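Local coordinates for Ycf48-like protein (Thermosynechococcus elongatus, PDB 5OJ5) that probably assists early photosystem II assembly and the replacement of photodamaged D1, and binds the C-terminal prepropeptide of D1, at residues Y100-E111 and I114-T125; P264-D274 and L285-L293. All coordinates share one frame; numbering follows the deposited sequence.

Contact 1: residues Y100-E111 and I114-T125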
loop_
_atom_site.group_PDB
_atom_site.type_symbol
_atom_site.label_atom_id
_atom_site.label_comp_id
_atom_site.label_asym_id
_atom_site.label_seq_id
_atom_site.Cartn_x
_atom_site.Cartn_y
_atom_site.Cartn_z
ATOM N N TYR A 100 -10.607 14.577 6.988
ATOM C CA TYR A 100 -9.290 14.177 6.509
ATOM C C TYR A 100 -9.279 12.745 6.001
ATOM O O TYR A 100 -9.840 11.833 6.611
ATOM C CB TYR A 100 -8.283 14.290 7.642
ATOM C CG TYR A 100 -8.088 15.704 8.149
ATOM C CD1 TYR A 100 -7.298 16.576 7.423
ATOM C CD2 TYR A 100 -8.636 16.138 9.351
ATOM C CE1 TYR A 100 -7.049 17.892 7.879
ATOM C CE2 TYR A 100 -8.387 17.435 9.810
ATOM C CZ TYR A 100 -7.588 18.307 9.067
ATOM O OH TYR A 100 -7.329 19.594 9.452
ATOM N N ARG A 101 -8.636 12.559 4.872
ATOM C CA ARG A 101 -8.332 11.234 4.353
ATOM C C ARG A 101 -6.935 10.910 4.839
ATOM O O ARG A 101 -5.963 11.496 4.352
ATOM C CB ARG A 101 -8.391 11.303 2.839
ATOM C CG ARG A 101 -8.074 10.025 2.160
ATOM C CD ARG A 101 -7.983 10.270 0.647
ATOM N NE ARG A 101 -7.569 9.088 -0.087
ATOM C CZ ARG A 101 -8.381 8.119 -0.509
ATOM N NH1 ARG A 101 -9.711 8.177 -0.333
ATOM N NH2 ARG A 101 -7.861 7.090 -1.164
ATOM N N PHE A 102 -6.805 9.998 5.826
ATOM C CA PHE A 102 -5.490 9.587 6.298
ATOM C C PHE A 102 -4.972 8.532 5.340
ATOM O O PHE A 102 -5.472 7.406 5.315
ATOM C CB PHE A 102 -5.554 9.043 7.719
ATOM C CG PHE A 102 -5.860 10.048 8.805
ATOM C CD1 PHE A 102 -5.620 11.398 8.705
ATOM C CD2 PHE A 102 -6.343 9.575 10.018
ATOM C CE1 PHE A 102 -5.890 12.249 9.777
ATOM C CE2 PHE A 102 -6.556 10.408 11.080
ATOM C CZ PHE A 102 -6.358 11.758 10.936
ATOM N N ASN A 103 -4.007 8.928 4.510
ATOM C CA ASN A 103 -3.518 8.167 3.382
ATOM C C ASN A 103 -2.432 7.169 3.778
ATOM O O ASN A 103 -2.214 6.194 3.057
ATOM C CB ASN A 103 -2.892 9.181 2.328
ATOM C CG ASN A 103 -3.856 9.940 1.570
ATOM O OD1 ASN A 103 -4.930 9.464 1.232
ATOM N ND2 ASN A 103 -3.452 11.141 1.227
ATOM N N SER A 104 -1.696 7.446 4.860
ATOM C CA SER A 104 -0.451 6.733 5.108
ATOM C C SER A 104 -0.154 6.793 6.588
ATOM O O SER A 104 -0.288 7.850 7.206
ATOM C CB SER A 104 0.651 7.377 4.291
ATOM O OG SER A 104 1.933 6.836 4.494
ATOM N N VAL A 105 0.285 5.655 7.149
ATOM C CA VAL A 105 0.776 5.582 8.518
ATOM C C VAL A 105 2.051 4.758 8.493
ATOM O O VAL A 105 2.138 3.751 7.774
ATOM C CB VAL A 105 -0.263 4.985 9.489
ATOM C CG1 VAL A 105 -0.741 3.573 9.065
ATOM C CG2 VAL A 105 0.241 4.974 10.938
ATOM N N SER A 106 3.051 5.176 9.280
ATOM C CA SER A 106 4.317 4.442 9.298
ATOM C C SER A 106 4.952 4.571 10.658
ATOM O O SER A 106 5.175 5.692 11.131
ATOM C CB SER A 106 5.239 5.007 8.232
ATOM O OG SER A 106 6.494 4.355 8.218
ATOM N N PHE A 107 5.307 3.433 11.240
ATOM C CA PHE A 107 6.069 3.373 12.495
ATOM C C PHE A 107 7.438 2.771 12.244
ATOM O O PHE A 107 7.624 1.888 11.400
ATOM C CB PHE A 107 5.346 2.482 13.521
ATOM C CG PHE A 107 4.236 3.213 14.239
ATOM C CD1 PHE A 107 4.474 3.799 15.489
ATOM C CD2 PHE A 107 2.962 3.360 13.667
ATOM C CE1 PHE A 107 3.498 4.497 16.159
ATOM C CE2 PHE A 107 1.957 4.088 14.360
ATOM C CZ PHE A 107 2.245 4.651 15.597
ATOM N N GLN A 108 8.390 3.241 13.041
ATOM C CA GLN A 108 9.679 2.556 13.223
ATOM C C GLN A 108 9.844 2.496 14.742
ATOM O O GLN A 108 10.103 3.517 15.395
ATOM C CB GLN A 108 10.809 3.309 12.540
ATOM C CG GLN A 108 12.169 2.650 12.752
ATOM C CD GLN A 108 12.152 1.195 12.363
ATOM O OE1 GLN A 108 12.518 0.320 13.181
ATOM N NE2 GLN A 108 11.778 0.906 11.159
ATOM N N GLY A 109 9.587 1.334 15.306
ATOM C CA GLY A 109 9.463 1.259 16.767
ATOM C C GLY A 109 8.338 2.156 17.244
ATOM O O GLY A 109 7.282 2.255 16.609
ATOM N N ASN A 110 8.544 2.851 18.364
ATOM C CA ASN A 110 7.497 3.689 18.943
ATOM C C ASN A 110 7.315 5.019 18.227
ATOM O O ASN A 110 6.401 5.770 18.597
ATOM C CB ASN A 110 7.740 3.932 20.436
ATOM C CG ASN A 110 6.899 2.992 21.349
ATOM O OD1 ASN A 110 6.120 2.174 20.905
ATOM N ND2 ASN A 110 7.058 3.167 22.633
ATOM N N GLU A 111 8.159 5.354 17.239
ATOM C CA GLU A 111 7.995 6.592 16.494
ATOM C C GLU A 111 7.079 6.354 15.301
ATOM O O GLU A 111 7.362 5.492 14.469
ATOM C CB GLU A 111 9.318 7.152 16.016
ATOM C CG GLU A 111 9.091 8.523 15.456
ATOM C CD GLU A 111 10.374 9.297 15.204
ATOM O OE1 GLU A 111 11.464 8.695 14.939
ATOM O OE2 GLU A 111 10.331 10.586 15.328
ATOM N N ILE A 114 1.533 9.904 10.640
ATOM C CA ILE A 114 0.351 9.787 9.777
ATOM C C ILE A 114 0.314 11.028 8.905
ATOM O O ILE A 114 0.537 12.135 9.401
ATOM C CB ILE A 114 -0.946 9.720 10.611
ATOM C CG1 ILE A 114 -0.959 8.454 11.480
ATOM C CG2 ILE A 114 -2.174 9.755 9.694
ATOM C CD1 ILE A 114 -2.035 8.494 12.569
ATOM N N VAL A 115 -0.004 10.855 7.617
ATOM C CA VAL A 115 -0.270 12.012 6.776
ATOM C C VAL A 115 -1.566 11.823 6.017
ATOM O O VAL A 115 -2.027 10.706 5.767
ATOM C CB VAL A 115 0.885 12.346 5.810
ATOM C CG1 VAL A 115 2.136 12.695 6.575
ATOM C CG2 VAL A 115 1.157 11.200 4.812
ATOM N N GLY A 116 -2.131 12.947 5.594
ATOM C CA GLY A 116 -3.370 12.904 4.866
ATOM C C GLY A 116 -3.679 14.182 4.138
ATOM O O GLY A 116 -2.882 15.132 4.099
ATOM N N GLU A 117 -4.871 14.176 3.555
ATOM C CA GLU A 117 -5.387 15.281 2.737
ATOM C C GLU A 117 -6.792 15.644 3.204
ATOM O O GLU A 117 -7.574 14.749 3.521
ATOM C CB GLU A 117 -5.417 14.890 1.266
ATOM C CG GLU A 117 -6.245 13.733 0.937
ATOM C CD GLU A 117 -6.100 13.360 -0.513
ATOM O OE1 GLU A 117 -6.982 13.757 -1.302
ATOM O OE2 GLU A 117 -5.094 12.672 -0.849
ATOM N N PRO A 118 -7.146 16.943 3.277
ATOM C CA PRO A 118 -6.270 18.086 3.054
ATOM C C PRO A 118 -5.096 18.050 4.032
ATOM O O PRO A 118 -5.139 17.311 5.035
ATOM C CB PRO A 118 -7.206 19.289 3.292
ATOM C CG PRO A 118 -8.211 18.782 4.197
ATOM C CD PRO A 118 -8.466 17.354 3.776
ATOM N N PRO A 119 -4.041 18.814 3.751
ATOM C CA PRO A 119 -2.748 18.549 4.375
ATOM C C PRO A 119 -2.823 18.430 5.876
ATOM O O PRO A 119 -3.255 19.354 6.585
ATOM C CB PRO A 119 -1.897 19.731 3.903
ATOM C CG PRO A 119 -2.477 20.053 2.545
ATOM C CD PRO A 119 -3.960 19.852 2.698
ATOM N N ILE A 120 -2.340 17.293 6.378
ATOM C CA ILE A 120 -2.233 17.052 7.809
ATOM C C ILE A 120 -1.093 16.075 8.010
ATOM O O ILE A 120 -0.878 15.148 7.219
ATOM C CB ILE A 120 -3.561 16.517 8.408
ATOM C CG1 ILE A 120 -3.466 16.370 9.933
ATOM C CG2 ILE A 120 -4.023 15.235 7.718
ATOM C CD1 ILE A 120 -4.813 16.280 10.616
ATOM N N MET A 121 -0.387 16.290 9.125
ATOM C CA MET A 121 0.664 15.390 9.584
ATOM C C MET A 121 0.546 15.249 11.094
ATOM O O MET A 121 0.494 16.246 11.815
ATOM C CB MET A 121 2.046 15.929 9.202
ATOM C CG MET A 121 3.195 15.067 9.739
ATOM S SD MET A 121 4.811 15.603 9.211
ATOM C CE MET A 121 4.744 15.176 7.491
ATOM N N LEU A 122 0.537 14.002 11.543
ATOM C CA LEU A 122 0.519 13.662 12.957
ATOM C C LEU A 122 1.758 12.838 13.278
ATOM O O LEU A 122 2.274 12.076 12.438
ATOM C CB LEU A 122 -0.710 12.823 13.275
ATOM C CG LEU A 122 -2.054 13.421 12.860
ATOM C CD1 LEU A 122 -3.183 12.437 13.104
ATOM C CD2 LEU A 122 -2.329 14.722 13.549
ATOM N N HIS A 123 2.226 12.967 14.515
ATOM C CA HIS A 123 3.454 12.337 14.948
ATOM C C HIS A 123 3.304 11.854 16.375
ATOM O O HIS A 123 2.689 12.519 17.227
ATOM C CB HIS A 123 4.594 13.367 14.814
ATOM C CG HIS A 123 5.948 12.882 15.243
ATOM N ND1 HIS A 123 6.639 13.475 16.268
ATOM C CD2 HIS A 123 6.755 11.927 14.751
ATOM C CE1 HIS A 123 7.822 12.897 16.396
ATOM N NE2 HIS A 123 7.913 11.935 15.498
ATOM N N THR A 124 3.954 10.741 16.669
ATOM C CA THR A 124 4.025 10.177 18.013
ATOM C C THR A 124 5.433 9.649 18.248
ATOM O O THR A 124 6.083 9.138 17.331
ATOM C CB THR A 124 2.977 9.026 18.193
ATOM O OG1 THR A 124 3.043 8.541 19.530
ATOM C CG2 THR A 124 3.214 7.848 17.276
ATOM N N THR A 125 5.855 9.696 19.501
ATOM C CA THR A 125 7.082 9.040 19.917
ATOM C C THR A 125 6.843 7.967 20.955
ATOM O O THR A 125 7.812 7.383 21.449
ATOM C CB THR A 125 8.111 10.043 20.432
ATOM O OG1 THR A 125 7.526 10.728 21.531
ATOM C CG2 THR A 125 8.506 11.003 19.357
HETATM O O HOH W 1 -4.499 20.049 9.114
#
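Y100 and I120 make the tight end of this contact: CD1 of I120 sits over the centre of the tyrosine ring, 3.7 Å from its centroid and 8° off the normal. With CG1 of I120 anti to its backbone N (chi1 -176°), the methyl at its tip reaches the ring face, while P118 O comes in at the ring edge. A water donates to both Y100 OH and P119 O; the hydroxyl also bonds D96. Beside this pair, F102 carries I114 CG2 over one face, offset toward the rim, and meets L122 CD1 at CZ, 3.9 Å away. V72 of strand 69-73 packs on F102 and I114, so this side abuts the preceding blade.

R101, N103 and E117 form a more open, polar flank. N103 ND2 gives a nearly straight bond to the anti lone pair of E117 OE2 (3.1 Å, 168°) and has P144 O as another acceptor. R101 runs alongside E117, but its NE stays 4.4 Å from E117 OE2, beyond a salt bridge. A classic beta bulge puts N103 and S104 both opposite V115. At the far end, where the Q108-E111 turn begins strand 111-117, H123 NE2 of strand 120-124 donates to E111 OE2 at 2.8 Å, the acceptor lying in the ring plane; E111 OE1 takes G153 N. With both carboxylate oxygens engaged, the glutamate is held in place and would probably favour a protonated H123.

Contact 2: residues P264-D274 and L285-L293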
loop_
_atom_site.group_PDB
_atom_site.type_symbol
_atom_site.label_atom_id
_atom_site.label_comp_id
_atom_site.label_asym_id
_atom_site.label_seq_id
_atom_site.Cartn_x
_atom_site.Cartn_y
_atom_site.Cartn_z
ATOM N N PRO A 264 -3.508 -14.032 -15.030
ATOM C CA PRO A 264 -3.681 -14.967 -13.903
ATOM C C PRO A 264 -5.051 -15.631 -13.837
ATOM O O PRO A 264 -5.127 -16.795 -13.421
ATOM C CB PRO A 264 -3.416 -14.058 -12.695
ATOM C CG PRO A 264 -2.430 -13.078 -13.216
ATOM C CD PRO A 264 -2.907 -12.761 -14.605
ATOM N N LEU A 265 -6.127 -14.936 -14.227
ATOM C CA LEU A 265 -7.483 -15.492 -14.247
ATOM C C LEU A 265 -7.950 -15.832 -15.651
ATOM O O LEU A 265 -9.151 -16.049 -15.862
ATOM C CB LEU A 265 -8.488 -14.540 -13.602
ATOM C CG LEU A 265 -8.716 -14.739 -12.122
ATOM C CD1 LEU A 265 -9.705 -13.747 -11.584
ATOM C CD2 LEU A 265 -9.185 -16.142 -11.830
ATOM N N ARG A 266 -7.037 -15.920 -16.606
ATOM C CA ARG A 266 -7.399 -16.328 -17.965
ATOM C C ARG A 266 -8.553 -15.504 -18.562
ATOM O O ARG A 266 -9.343 -16.008 -19.366
ATOM C CB ARG A 266 -7.739 -17.825 -18.020
ATOM C CG ARG A 266 -6.634 -18.734 -17.511
ATOM C CD ARG A 266 -7.076 -20.192 -17.557
ATOM N NE ARG A 266 -7.596 -20.585 -18.869
ATOM C CZ ARG A 266 -8.440 -21.597 -19.078
ATOM N NH1 ARG A 266 -8.886 -22.330 -18.062
ATOM N NH2 ARG A 266 -8.850 -21.877 -20.311
ATOM N N ARG A 267 -8.707 -14.244 -18.166
ATOM C CA ARG A 267 -9.818 -13.448 -18.678
ATOM C C ARG A 267 -9.533 -11.978 -18.409
ATOM O O ARG A 267 -8.628 -11.634 -17.649
ATOM C CB ARG A 267 -11.175 -13.885 -18.099
ATOM C CG ARG A 267 -11.357 -13.643 -16.606
ATOM C CD ARG A 267 -12.329 -14.670 -16.018
ATOM N NE ARG A 267 -12.461 -14.548 -14.569
ATOM C CZ ARG A 267 -13.541 -14.072 -13.950
ATOM N NH1 ARG A 267 -13.574 -13.998 -12.624
ATOM N NH2 ARG A 267 -14.589 -13.667 -14.657
ATOM N N ASN A 268 -10.323 -11.118 -19.056
ATOM C CA ASN A 268 -10.145 -9.672 -19.002
ATOM C C ASN A 268 -11.157 -8.977 -18.104
ATOM O O ASN A 268 -11.043 -7.767 -17.893
ATOM C CB ASN A 268 -10.269 -9.071 -20.412
ATOM C CG ASN A 268 -9.293 -9.679 -21.396
ATOM O OD1 ASN A 268 -8.093 -9.404 -21.349
ATOM N ND2 ASN A 268 -9.803 -10.502 -22.306
ATOM N N SER A 269 -12.154 -9.700 -17.593
ATOM C CA SER A 269 -13.272 -9.054 -16.921
ATOM C C SER A 269 -12.932 -8.567 -15.523
ATOM O O SER A 269 -13.598 -7.649 -15.025
ATOM C CB SER A 269 -14.483 -9.995 -16.865
ATOM O OG SER A 269 -14.071 -11.340 -16.649
ATOM N N VAL A 270 -11.919 -9.140 -14.875
ATOM C CA VAL A 270 -11.646 -8.838 -13.478
ATOM C C VAL A 270 -10.325 -8.095 -13.378
ATOM O O VAL A 270 -9.275 -8.592 -13.789
ATOM C CB VAL A 270 -11.687 -10.085 -12.590
ATOM C CG1 VAL A 270 -10.635 -10.975 -12.991
ATOM C CG2 VAL A 270 -11.448 -9.703 -11.138
ATOM N N GLY A 271 -10.370 -6.936 -12.793
ATOM C CA GLY A 271 -9.199 -6.139 -12.635
ATOM C C GLY A 271 -8.507 -6.462 -11.331
ATOM O O GLY A 271 -9.124 -6.796 -10.310
ATOM N N PHE A 272 -7.195 -6.323 -11.362
ATOM C CA PHE A 272 -6.414 -6.480 -10.150
ATOM C C PHE A 272 -6.012 -5.120 -9.605
ATOM O O PHE A 272 -5.883 -4.141 -10.338
ATOM C CB PHE A 272 -5.171 -7.356 -10.369
ATOM C CG PHE A 272 -5.552 -8.717 -10.816
ATOM C CD1 PHE A 272 -5.244 -9.179 -12.113
ATOM C CD2 PHE A 272 -6.269 -9.538 -9.980
ATOM C CE1 PHE A 272 -5.615 -10.468 -12.542
ATOM C CE2 PHE A 272 -6.662 -10.834 -10.398
ATOM C CZ PHE A 272 -6.334 -11.270 -11.676
ATOM N N LEU A 273 -5.758 -5.083 -8.297
ATOM C CA LEU A 273 -5.520 -3.844 -7.574
ATOM C C LEU A 273 -4.172 -3.831 -6.895
ATOM O O LEU A 273 -3.572 -2.771 -6.790
ATOM C CB LEU A 273 -6.651 -3.621 -6.577
ATOM C CG LEU A 273 -8.024 -3.443 -7.245
ATOM C CD1 LEU A 273 -9.159 -3.595 -6.268
ATOM C CD2 LEU A 273 -8.075 -2.111 -7.961
ATOM N N ASP A 274 -3.695 -4.965 -6.355
ATOM C CA ASP A 274 -2.417 -4.985 -5.660
ATOM C C ASP A 274 -1.808 -6.370 -5.750
ATOM O O ASP A 274 -2.508 -7.372 -5.971
ATOM C CB ASP A 274 -2.574 -4.582 -4.186
ATOM C CG ASP A 274 -1.284 -4.113 -3.562
ATOM O OD1 ASP A 274 -0.350 -3.736 -4.316
ATOM O OD2 ASP A 274 -1.236 -4.002 -2.325
ATOM N N LEU A 285 -2.275 -11.788 -5.160
ATOM C CA LEU A 285 -2.781 -10.847 -6.133
ATOM C C LEU A 285 -4.238 -10.607 -5.803
ATOM O O LEU A 285 -5.040 -11.541 -5.814
ATOM C CB LEU A 285 -2.582 -11.430 -7.543
ATOM C CG LEU A 285 -3.044 -10.595 -8.711
ATOM C CD1 LEU A 285 -2.255 -9.304 -8.846
ATOM C CD2 LEU A 285 -2.881 -11.416 -9.981
ATOM N N ALA A 286 -4.554 -9.362 -5.458
ATOM C CA ALA A 286 -5.867 -8.966 -4.974
ATOM C C ALA A 286 -6.554 -8.092 -6.001
ATOM O O ALA A 286 -5.923 -7.229 -6.606
ATOM C CB ALA A 286 -5.717 -8.181 -3.667
ATOM N N GLY A 287 -7.853 -8.282 -6.167
ATOM C CA GLY A 287 -8.581 -7.481 -7.120
ATOM C C GLY A 287 -10.020 -7.257 -6.748
ATOM O O GLY A 287 -10.454 -7.392 -5.612
ATOM N N GLY A 288 -10.770 -6.879 -7.754
ATOM C CA GLY A 288 -12.135 -6.505 -7.526
ATOM C C GLY A 288 -13.021 -7.689 -7.237
ATOM O O GLY A 288 -12.753 -8.833 -7.622
ATOM N N ALA A 289 -14.129 -7.384 -6.559
ATOM C CA ALA A 289 -15.249 -8.321 -6.411
ATOM C C ALA A 289 -14.797 -9.689 -5.869
ATOM O O ALA A 289 -15.124 -10.747 -6.408
ATOM C CB ALA A 289 -16.028 -8.448 -7.723
ATOM N N GLY A 290 -14.035 -9.660 -4.780
ATOM C CA GLY A 290 -13.671 -10.890 -4.125
ATOM C C GLY A 290 -12.531 -11.662 -4.753
ATOM O O GLY A 290 -12.257 -12.774 -4.301
ATOM N N ALA A 291 -11.862 -11.116 -5.763
ATOM C CA ALA A 291 -10.790 -11.828 -6.440
ATOM C C ALA A 291 -9.511 -11.820 -5.610
ATOM O O ALA A 291 -8.982 -10.755 -5.261
ATOM C CB ALA A 291 -10.529 -11.192 -7.811
ATOM N N LEU A 292 -8.988 -13.011 -5.333
ATOM C CA LEU A 292 -7.745 -13.145 -4.593
ATOM C C LEU A 292 -7.065 -14.407 -5.074
ATOM O O LEU A 292 -7.647 -15.497 -4.958
ATOM C CB LEU A 292 -7.993 -13.182 -3.091
ATOM C CG LEU A 292 -6.720 -13.225 -2.220
ATOM C CD1 LEU A 292 -5.866 -11.977 -2.408
ATOM C CD2 LEU A 292 -7.082 -13.373 -0.743
ATOM N N LEU A 293 -5.845 -14.276 -5.593
ATOM C CA LEU A 293 -5.105 -15.370 -6.175
ATOM C C LEU A 293 -3.750 -15.489 -5.488
ATOM O O LEU A 293 -3.199 -14.513 -4.966
ATOM C CB LEU A 293 -4.867 -15.142 -7.663
ATOM C CG LEU A 293 -6.081 -14.761 -8.536
ATOM C CD1 LEU A 293 -5.634 -14.727 -10.023
ATOM C CD2 LEU A 293 -7.315 -15.518 -8.325
#
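Chi1 near 180° swings the L285 branch away from its own N, and chi1 of -60° sets the F272 ring opposite its carbonyl carbon, so the two cross at about a right angle. L285 CD2 lands over the middle of the ring, 3.6 Å from the centroid and 1° off the normal, a CH-pi contact. V270 O lies above the opposite face, nearer the rim. The same L285 CD2 touches P264 CG, and L293 CD1 reaches F272 CZ, L265 CG and, at 3.5 Å, P264 CB. I241 of strand 238-242, in the adjoining blade, packs on both F272 and L285.

Alongside, the backbones pair through a classic beta bulge. A286 O accepts from L273 N at 2.7 Å, in the carbonyl plane, and from D274 N at 3.2 Å, tilted out of it. G287 CA rests 3.3 Å from G271 O and beside the F272 ring, a fit its lack of a side chain allows. G288 N donates to G271 O, while D274 OD2 accepts from I318 N, in another blade. Apolar packing thus ties loop 264-271 to its own blade, and A286 O, with two N-H donors, anchors the bulge in inner strand 272-277.

Contacts 1 and 2 belong to two different blades of the seven-bladed propeller, on opposite sides of the chain's centre. Their centres are about 30 Å apart and their nearest atoms about 11 Å, so neither touches the other. Each pairs the first two strands of a four-stranded antiparallel sheet, with a classic beta bulge, and also takes in side chains of the third; the 264-274 segment adds a long loop before its strand. Contact 1 reaches the bound D1 peptide through L122, which packs on an apolar side chain of it. The Arg-rich patch, residues 202-226, lies between the two along the chain, and its R225 makes a weak hydrogen bond to N268 in the loop of contact 2.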